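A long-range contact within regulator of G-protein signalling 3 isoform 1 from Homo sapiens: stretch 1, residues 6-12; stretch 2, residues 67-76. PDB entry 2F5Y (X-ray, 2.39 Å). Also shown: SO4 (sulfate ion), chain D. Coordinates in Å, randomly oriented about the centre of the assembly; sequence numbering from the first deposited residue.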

# COMPACT_ATOMS: atom_id res chain seq x y z
N GLN A 6 1.42 10.46 0.06
CA GLN A 6 0.88 9.81 1.23
C GLN A 6 -0.58 9.45 0.91
O GLN A 6 -1.38 10.33 0.61
CB GLN A 6 0.95 10.75 2.42
CG GLN A 6 0.30 10.21 3.67
CD GLN A 6 0.27 11.23 4.77
OE1 GLN A 6 -0.58 12.11 4.78
NE2 GLN A 6 1.23 11.13 5.68
N ILE A 7 -0.91 8.17 1.00
CA ILE A 7 -2.22 7.65 0.61
C ILE A 7 -2.88 7.02 1.85
O ILE A 7 -2.31 6.11 2.46
CB ILE A 7 -2.08 6.55 -0.47
CG1 ILE A 7 -1.28 7.04 -1.67
CG2 ILE A 7 -3.47 6.02 -0.91
CD1 ILE A 7 -1.92 8.18 -2.44
N THR A 8 -4.08 7.51 2.20
CA THR A 8 -4.81 7.06 3.40
C THR A 8 -6.00 6.19 2.97
O THR A 8 -6.92 6.67 2.32
CB THR A 8 -5.33 8.26 4.27
OG1 THR A 8 -4.22 9.05 4.74
CG2 THR A 8 -6.11 7.77 5.48
N ILE A 9 -5.97 4.92 3.34
CA ILE A 9 -6.97 3.98 2.88
C ILE A 9 -7.69 3.40 4.07
O ILE A 9 -7.10 2.61 4.80
CB ILE A 9 -6.36 2.82 2.12
CG1 ILE A 9 -5.35 3.32 1.09
CG2 ILE A 9 -7.48 1.97 1.48
CD1 ILE A 9 -4.42 2.24 0.58
N PRO A 10 -8.95 3.80 4.28
CA PRO A 10 -9.77 3.12 5.29
C PRO A 10 -10.11 1.70 4.84
O PRO A 10 -10.20 1.43 3.65
CB PRO A 10 -11.03 4.00 5.39
CG PRO A 10 -10.69 5.28 4.67
CD PRO A 10 -9.66 4.91 3.63
N ARG A 11 -10.25 0.81 5.81
CA ARG A 11 -10.61 -0.57 5.56
C ARG A 11 -12.03 -0.64 4.99
O ARG A 11 -12.95 -0.01 5.51
CB ARG A 11 -10.49 -1.35 6.88
CG ARG A 11 -10.95 -2.77 6.83
CD ARG A 11 -10.67 -3.46 8.15
NE ARG A 11 -9.27 -3.85 8.27
CZ ARG A 11 -8.74 -4.93 7.71
NH1 ARG A 11 -7.45 -5.22 7.88
NH2 ARG A 11 -9.48 -5.73 6.95
N GLY A 12 -12.19 -1.42 3.93
CA GLY A 12 -13.49 -1.65 3.32
C GLY A 12 -14.10 -2.98 3.71
O GLY A 12 -13.71 -3.58 4.71
S SO4 D . -0.40 -12.92 5.61
O1 SO4 D . -1.03 -14.17 5.21
O2 SO4 D . 1.03 -12.95 5.28
O3 SO4 D . -1.04 -11.82 4.89
O4 SO4 D . -0.57 -12.73 7.05
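Stretch 2 (67-76) EIRSCPSEII

Stretch 2 leaves a helix, turns through a loop and enters a strand, 74-76, that runs antiparallel to strand 6-10, their directions 171° apart and their axes 4.6 Å apart at closest approach. Within the stretch, S70 N donates a backbone hydrogen bond to E67 O (3.1 Å) and C71 N to I68 O (3.2 Å). R69 points its CA-to-CB bond away from stretch 1, and its NH2 makes a weak hydrogen bond to sulfate O3 at 3.4 Å; R69 O, however, lies 3.0 Å from R11 NH1. C71 O takes two hydrogen bonds from the guanidinium, R11 NE at 3.1 Å and R11 NH1 at 3.0 Å, a task suited to a long, multiply donating arginine. S73 O then accepts a hydrogen bond from R11 N at 2.7 Å, nearly linear at 176°.

In the strand, E74 pairs with P10, which has no amide hydrogen to donate and fits a non-hydrogen-bonded site; their CA atoms are 3.9 Å apart. I75 and I9 exchange hydrogen bonds, I9 N to I75 O at 2.8 Å and I75 N to I9 O at 2.9 Å; the branched, apolar side chain of I75 suits the buried face, where I75 CD1 meets I9 CD1 at 3.7 Å. On the other face, with E74, I76 pairs with T8, and I76 CG2 lies 3.5 Å from Q6 CG.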

# COMPACT_ATOMS: atom_id res chain seq x y z
N GLU A 67 1.06 -7.50 7.73
CA GLU A 67 0.90 -6.30 8.56
C GLU A 67 -0.28 -5.45 8.10
O GLU A 67 -1.05 -4.93 8.92
CB GLU A 67 2.17 -5.46 8.55
CG GLU A 67 2.45 -4.81 9.89
CD GLU A 67 2.50 -5.84 11.03
OE1 GLU A 67 3.23 -6.85 10.90
OE2 GLU A 67 1.81 -5.64 12.05
N ILE A 68 -0.43 -5.33 6.79
CA ILE A 68 -1.55 -4.62 6.21
C ILE A 68 -2.85 -5.25 6.68
O ILE A 68 -3.72 -4.55 7.17
CB ILE A 68 -1.50 -4.61 4.66
CG1 ILE A 68 -0.41 -3.65 4.20
CG2 ILE A 68 -2.85 -4.20 4.06
CD1 ILE A 68 -0.15 -3.64 2.69
N ARG A 69 -2.97 -6.57 6.58
CA ARG A 69 -4.19 -7.26 6.96
C ARG A 69 -4.51 -7.17 8.44
O ARG A 69 -5.64 -7.42 8.84
CB ARG A 69 -4.14 -8.72 6.54
CG ARG A 69 -4.21 -8.90 5.04
CD ARG A 69 -4.06 -10.35 4.68
NE ARG A 69 -5.16 -11.15 5.21
CZ ARG A 69 -5.19 -12.48 5.26
NH1 ARG A 69 -6.23 -13.09 5.78
NH2 ARG A 69 -4.18 -13.20 4.78
N SER A 70 -3.53 -6.80 9.25
CA SER A 70 -3.68 -6.68 10.71
C SER A 70 -4.00 -5.28 11.19
O SER A 70 -4.12 -5.07 12.39
CB SER A 70 -2.39 -7.13 11.40
OG SER A 70 -2.03 -8.43 10.98
N CYS A 71 -4.11 -4.30 10.29
CA CYS A 71 -4.48 -2.95 10.70
C CYS A 71 -6.00 -2.83 10.86
O CYS A 71 -6.72 -3.23 9.97
CB CYS A 71 -3.99 -1.91 9.70
SG CYS A 71 -2.20 -1.84 9.62
N PRO A 72 -6.47 -2.29 11.99
CA PRO A 72 -7.91 -2.29 12.25
C PRO A 72 -8.78 -1.43 11.34
O PRO A 72 -9.82 -1.89 10.87
CB PRO A 72 -8.01 -1.78 13.69
CG PRO A 72 -6.63 -1.82 14.25
CD PRO A 72 -5.70 -1.71 13.11
N SER A 73 -8.39 -0.18 11.11
CA SER A 73 -9.34 0.81 10.61
C SER A 73 -8.92 1.44 9.29
O SER A 73 -9.73 1.61 8.38
CB SER A 73 -9.54 1.90 11.68
OG SER A 73 -9.92 1.32 12.92
N GLU A 74 -7.64 1.79 9.21
CA GLU A 74 -7.07 2.34 8.00
C GLU A 74 -5.56 2.23 7.99
O GLU A 74 -4.91 2.18 9.04
CB GLU A 74 -7.45 3.82 7.85
CG GLU A 74 -6.68 4.77 8.76
CD GLU A 74 -7.10 6.22 8.57
OE1 GLU A 74 -8.13 6.45 7.92
OE2 GLU A 74 -6.39 7.12 9.09
N ILE A 75 -5.01 2.20 6.78
CA ILE A 75 -3.58 2.27 6.59
C ILE A 75 -3.26 3.62 5.97
O ILE A 75 -4.05 4.18 5.22
CB ILE A 75 -3.03 1.13 5.69
CG1 ILE A 75 -3.73 1.10 4.32
CG2 ILE A 75 -3.15 -0.22 6.39
CD1 ILE A 75 -3.07 0.13 3.30
N ILE A 76 -2.10 4.16 6.34
CA ILE A 76 -1.55 5.34 5.68
C ILE A 76 -0.24 4.86 5.10
O ILE A 76 0.66 4.47 5.83
CB ILE A 76 -1.29 6.48 6.66
CG1 ILE A 76 -2.54 6.78 7.48
CG2 ILE A 76 -0.83 7.72 5.90
CD1 ILE A 76 -2.25 7.55 8.76